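Side-chain contacts in O-ureido-L-serine synthase (Streptomyces lavendulae, PDB 3X44), which catalyses the pyridoxal-phosphate-dependent addition of hydroxyurea to O-acetyl-L-serine, giving O-ureido-L-serine for the biosynthesis of the antibiotic D-cycloserine: residues A[6-11]-A[83-88]; A[207-212]-A[225-230]. The protein carries 1 engineered substitution. All coordinates share one frame; numbering follows the deposited sequence.

Contact 1: A[6-11]-A[83-88]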
loop_
_atom_site.group_PDB
_atom_site.type_symbol
_atom_site.label_atom_id
_atom_site.label_comp_id
_atom_site.label_asym_id
_atom_site.label_seq_id
_atom_site.Cartn_x
_atom_site.Cartn_y
_atom_site.Cartn_z
ATOM N N SER A 6 8.716 -2.911 -13.512
ATOM C CA SER A 6 9.774 -1.938 -13.758
ATOM C C SER A 6 9.984 -1.039 -12.554
ATOM O O SER A 6 9.070 -0.823 -11.762
ATOM C CB SER A 6 9.431 -1.073 -14.976
ATOM O OG SER A 6 10.327 0.021 -15.105
ATOM N N ILE A 7 11.197 -0.513 -12.435
ATOM C CA ILE A 7 11.545 0.390 -11.342
ATOM C C ILE A 7 10.710 1.668 -11.465
ATOM O O ILE A 7 10.425 2.345 -10.472
ATOM C CB ILE A 7 13.060 0.740 -11.375
ATOM C CG1 ILE A 7 13.420 1.625 -10.176
ATOM C CG2 ILE A 7 13.412 1.449 -12.677
ATOM C CD1 ILE A 7 13.442 0.874 -8.852
ATOM N N LEU A 8 10.292 1.982 -12.689
ATOM C CA LEU A 8 9.490 3.184 -12.920
ATOM C C LEU A 8 8.082 3.044 -12.339
ATOM O O LEU A 8 7.348 4.030 -12.237
ATOM C CB LEU A 8 9.396 3.489 -14.419
ATOM C CG LEU A 8 10.687 3.533 -15.248
ATOM C CD1 LEU A 8 10.368 4.034 -16.661
ATOM C CD2 LEU A 8 11.720 4.431 -14.579
ATOM N N ASP A 9 7.703 1.824 -11.962
ATOM C CA ASP A 9 6.374 1.597 -11.400
ATOM C C ASP A 9 6.339 1.939 -9.908
ATOM O O ASP A 9 5.300 1.822 -9.256
ATOM C CB ASP A 9 5.939 0.138 -11.619
ATOM C CG ASP A 9 5.822 -0.221 -13.094
ATOM O OD1 ASP A 9 5.527 0.680 -13.908
ATOM O OD2 ASP A 9 6.034 -1.401 -13.446
ATOM N N THR A 10 7.482 2.367 -9.375
ATOM C CA THR A 10 7.571 2.737 -7.966
ATOM C C THR A 10 7.581 4.247 -7.825
ATOM O O THR A 10 7.734 4.776 -6.728
ATOM C CB THR A 10 8.850 2.186 -7.304
ATOM O OG1 THR A 10 9.993 2.879 -7.822
ATOM C CG2 THR A 10 8.986 0.691 -7.570
ATOM N N ILE A 11 7.425 4.943 -8.946
ATOM C CA ILE A 11 7.410 6.396 -8.925
ATOM C C ILE A 11 6.090 6.922 -8.349
ATOM O O ILE A 11 5.009 6.427 -8.678
ATOM C CB ILE A 11 7.631 6.971 -10.349
ATOM C CG1 ILE A 11 9.110 6.832 -10.733
ATOM C CG2 ILE A 11 7.189 8.433 -10.404
ATOM C CD1 ILE A 11 9.426 7.189 -12.173
ATOM N N ALA A 83 17.480 5.306 -19.048
ATOM C CA ALA A 83 18.211 4.065 -18.824
ATOM C C ALA A 83 17.250 2.888 -18.686
ATOM O O ALA A 83 17.533 1.788 -19.140
ATOM C CB ALA A 83 19.085 4.182 -17.570
ATOM N N ALA A 84 16.102 3.128 -18.073
ATOM C CA ALA A 84 15.126 2.063 -17.885
ATOM C C ALA A 84 14.320 1.749 -19.143
ATOM O O ALA A 84 14.019 0.585 -19.427
ATOM C CB ALA A 84 14.180 2.423 -16.750
ATOM N N ARG A 85 13.990 2.782 -19.906
ATOM C CA ARG A 85 13.167 2.604 -21.089
ATOM C C ARG A 85 13.876 2.464 -22.436
ATOM O O ARG A 85 13.218 2.285 -23.465
ATOM C CB ARG A 85 12.133 3.732 -21.144
ATOM C CG ARG A 85 11.061 3.589 -20.081
ATOM C CD ARG A 85 10.001 4.680 -20.174
ATOM N NE ARG A 85 8.922 4.329 -21.099
ATOM C CZ ARG A 85 7.953 3.458 -20.836
ATOM N NH1 ARG A 85 7.909 2.830 -19.666
ATOM N NH2 ARG A 85 7.021 3.215 -21.746
ATOM N N GLY A 86 15.204 2.528 -22.430
ATOM C CA GLY A 86 15.956 2.382 -23.666
ATOM C C GLY A 86 16.146 3.653 -24.476
ATOM O O GLY A 86 16.055 3.629 -25.703
ATOM N N TYR A 87 16.412 4.763 -23.796
ATOM C CA TYR A 87 16.634 6.036 -24.469
ATOM C C TYR A 87 18.024 6.579 -24.150
ATOM O O TYR A 87 18.732 6.059 -23.281
ATOM C CB TYR A 87 15.589 7.069 -24.033
ATOM C CG TYR A 87 14.180 6.744 -24.469
ATOM C CD1 TYR A 87 13.857 6.643 -25.821
ATOM C CD2 TYR A 87 13.177 6.513 -23.527
ATOM C CE1 TYR A 87 12.562 6.317 -26.226
ATOM C CE2 TYR A 87 11.884 6.187 -23.925
ATOM C CZ TYR A 87 11.585 6.089 -25.274
ATOM O OH TYR A 87 10.311 5.760 -25.676
ATOM N N ARG A 88 18.413 7.618 -24.883
ATOM C CA ARG A 88 19.687 8.286 -24.674
ATOM C C ARG A 88 19.291 9.636 -24.088
ATOM O O ARG A 88 18.270 10.201 -24.481
ATOM C CB ARG A 88 20.426 8.474 -26.005
ATOM C CG ARG A 88 21.164 7.229 -26.490
ATOM C CD ARG A 88 21.087 7.080 -28.012
ATOM N NE ARG A 88 21.901 5.969 -28.503
ATOM C CZ ARG A 88 21.923 5.552 -29.768
ATOM N NH1 ARG A 88 21.173 6.152 -30.684
ATOM N NH2 ARG A 88 22.702 4.538 -30.121
#

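Contact 2: A[207-212]-A[225-230]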
loop_
_atom_site.group_PDB
_atom_site.type_symbol
_atom_site.label_atom_id
_atom_site.label_comp_id
_atom_site.label_asym_id
_atom_site.label_seq_id
_atom_site.Cartn_x
_atom_site.Cartn_y
_atom_site.Cartn_z
ATOM N N ALA A 207 13.423 36.751 -6.303
ATOM C CA ALA A 207 11.980 36.967 -6.322
ATOM C C ALA A 207 11.577 37.423 -7.721
ATOM O O ALA A 207 11.234 38.589 -7.943
ATOM C CB ALA A 207 11.598 38.011 -5.289
ATOM N N MET A 208 11.641 36.485 -8.660
ATOM C CA MET A 208 11.307 36.739 -10.057
ATOM C C MET A 208 9.827 37.056 -10.266
ATOM O O MET A 208 9.482 37.999 -10.974
ATOM C CB MET A 208 11.706 35.520 -10.901
ATOM C CG MET A 208 11.645 35.730 -12.408
ATOM S SD MET A 208 12.881 36.903 -12.995
ATOM C CE MET A 208 11.853 38.247 -13.479
ATOM N N LEU A 209 8.953 36.268 -9.651
ATOM C CA LEU A 209 7.515 36.463 -9.797
ATOM C C LEU A 209 6.981 37.648 -9.000
ATOM O O LEU A 209 6.121 38.389 -9.479
ATOM C CB LEU A 209 6.776 35.192 -9.376
ATOM C CG LEU A 209 5.269 35.115 -9.612
ATOM C CD1 LEU A 209 4.953 35.324 -11.094
ATOM C CD2 LEU A 209 4.765 33.757 -9.146
ATOM N N ALA A 210 7.494 37.825 -7.787
ATOM C CA ALA A 210 7.045 38.915 -6.931
ATOM C C ALA A 210 7.553 40.280 -7.378
ATOM O O ALA A 210 6.775 41.233 -7.478
ATOM C CB ALA A 210 7.459 38.650 -5.484
ATOM N N ARG A 211 8.848 40.376 -7.665
ATOM C CA ARG A 211 9.427 41.651 -8.072
ATOM C C ARG A 211 10.211 41.632 -9.378
ATOM O O ARG A 211 10.789 42.645 -9.769
ATOM C CB ARG A 211 10.322 42.178 -6.956
ATOM C CG ARG A 211 9.714 42.022 -5.573
ATOM C CD ARG A 211 10.385 42.936 -4.568
ATOM N NE ARG A 211 11.384 42.227 -3.776
ATOM C CZ ARG A 211 11.095 41.343 -2.826
ATOM N NH1 ARG A 211 9.829 41.058 -2.546
ATOM N NH2 ARG A 211 12.072 40.740 -2.158
ATOM N N GLY A 212 10.236 40.492 -10.054
ATOM C CA GLY A 212 10.968 40.413 -11.304
ATOM C C GLY A 212 12.469 40.461 -11.086
ATOM O O GLY A 212 13.220 40.965 -11.924
ATOM N N ASN A 225 15.526 32.091 -14.197
ATOM C CA ASN A 225 15.479 33.523 -14.498
ATOM C C ASN A 225 14.440 33.943 -15.541
ATOM O O ASN A 225 14.738 34.709 -16.459
ATOM C CB ASN A 225 16.869 34.036 -14.902
ATOM C CG ASN A 225 17.523 33.193 -15.978
ATOM O OD1 ASN A 225 17.121 32.057 -16.230
ATOM N ND2 ASN A 225 18.546 33.752 -16.623
ATOM N N PHE A 226 13.222 33.438 -15.378
ATOM C CA PHE A 226 12.095 33.760 -16.251
ATOM C C PHE A 226 10.841 33.147 -15.626
ATOM O O PHE A 226 10.939 32.308 -14.721
ATOM C CB PHE A 226 12.310 33.209 -17.674
ATOM C CG PHE A 226 12.561 31.718 -17.731
ATOM C CD1 PHE A 226 13.852 31.221 -17.897
ATOM C CD2 PHE A 226 11.506 30.812 -17.617
ATOM C CE1 PHE A 226 14.095 29.835 -17.948
ATOM C CE2 PHE A 226 11.737 29.431 -17.666
ATOM C CZ PHE A 226 13.037 28.945 -17.832
ATOM N N VAL A 227 9.667 33.581 -16.078
ATOM C CA VAL A 227 8.415 33.033 -15.558
ATOM C C VAL A 227 8.020 31.877 -16.481
ATOM O O VAL A 227 7.744 32.085 -17.668
ATOM C CB VAL A 227 7.286 34.088 -15.546
ATOM C CG1 VAL A 227 6.010 33.473 -14.983
ATOM C CG2 VAL A 227 7.706 35.298 -14.718
ATOM N N PRO A 228 7.996 30.644 -15.946
ATOM C CA PRO A 228 7.645 29.455 -16.732
ATOM C C PRO A 228 6.253 29.483 -17.357
ATOM O O PRO A 228 5.288 29.944 -16.745
ATOM C CB PRO A 228 7.799 28.300 -15.738
ATOM C CG PRO A 228 8.658 28.847 -14.630
ATOM C CD PRO A 228 8.300 30.301 -14.544
ATOM N N GLY A 229 6.165 28.973 -18.582
ATOM C CA GLY A 229 4.897 28.937 -19.286
ATOM C C GLY A 229 3.802 28.094 -18.648
ATOM O O GLY A 229 2.628 28.426 -18.768
ATOM N N VAL A 230 4.161 27.007 -17.968
ATOM C CA VAL A 230 3.145 26.159 -17.354
ATOM C C VAL A 230 2.472 26.783 -16.132
ATOM O O VAL A 230 1.425 26.309 -15.684
ATOM C CB VAL A 230 3.719 24.784 -16.925
ATOM C CG1 VAL A 230 4.326 24.076 -18.120
ATOM C CG2 VAL A 230 4.736 24.964 -15.819
#

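Contact 1: A[6-11]-A[83-88]
The carbonyl oxygen of Ile-7, whose side chain borders Ala-84, is gripped twice by Thr-10: OG1 gives it a hydrogen bond of 2.7 Å, lying in the carbonyl plane with a C=O...OG1 angle of 157°, and the backbone N of Thr-10 a second of 3.1 Å. These bonds belong to a 3-10 turn, residues 7-10, packed against the C-terminal end of helix 73-85, the helix of a beta-alpha-beta unit between strands 65-70 and 88-94. Ser-6 opens the turn with an ST turn, its OG accepting from Leu-8 N at 3.1 Å. Its own N bonds to Asp-9 OD2, approaching 48° out of the carboxylate plane.

Across the contact the interaction is apolar. The forked end of Leu-8 suits a site with two neighbours: CD2 rests on Ala-84 CB at 3.8 Å, while CD1 meets Arg-85 CG at 3.5 Å. Alanine, small and apolar, lets the turn come close to the helix, where Ile-7 CG2 adds a looser touch. From the second subunit, Glu-258 packs on Ile-7 and Ala-84, so the contact borders a subunit interface. Arg-85 serves two roles, its aliphatic stem covering leucine while NH2 forms a salt bridge to Glu-55. A bend at chi3 (87°) turns the guanidinium aside, placing Leu-8 CD1 near its plane, at the edge, 4.1 Å from NH1.

Contact 2: A[207-212]-A[225-230]
Two short backbones run close together here, with Met-208 CA 6.9 Å from Asn-225 CA and Leu-209 CA 6.8 Å from Val-227 CA. Met-208 and Leu-209 lie on a weakly bonded helical turn, Asn-225 and Val-227 in an irregular loop. Met-208 reaches across this gap. The flexible chain, its CG trans to the backbone N (chi1 -170°) and bent at chi2 and chi3, lies over the loop backbone: CG approaches Phe-226 N at 4.1 Å and SD lies 4.2 Å from Asn-225 C. Beside it, Leu-209 CD1 meets Val-227 CG1 at 4.4 Å, a loose contact of branched apolar groups at the surface.

The CB atoms of Asn-225 and Phe-226 point away from the turn. The Asn-225 amide uses both ends, OD1 accepting from Lys-122 N and ND2 donating to Leu-119 O, a task suited to asparagine. The side chain of Phe-226, about 6 Å from the bound O-ureido-L-serine aldimine of the cofactor, stacks edge-to-face with Phe-143. Phe-226 and Val-227 bring the loop close to the ligand and to cofactor-binding Thr-179.

Glu-202 of strand 197-203 receives the N-H groups of Leu-209 and Ala-210, whose side chains rest on Leu-239 of strand 238-242, while Phe-226 packs against helix 120-135.

How the contacts relate
The two contacts follow one another along the chain, contact 1 closing before contact 2 opens, with centres 32 Å apart and nearest atoms about 18 Å apart. In this type II pyridoxal-phosphate enzyme, contact 1 brings the loop that leads into the six-stranded sheet against the far end of helix 73-85, which flanks the four-stranded parallel sheet; cofactor-binding Asn-73 begins that same helix. Contact 2 lies wholly in the connection between strands 197-203 and 238-242 of the six-stranded sheet, and no other chain of the tetramer touches it. A single chain thus has one contact at the edge of a subunit interface and the other beside the active site.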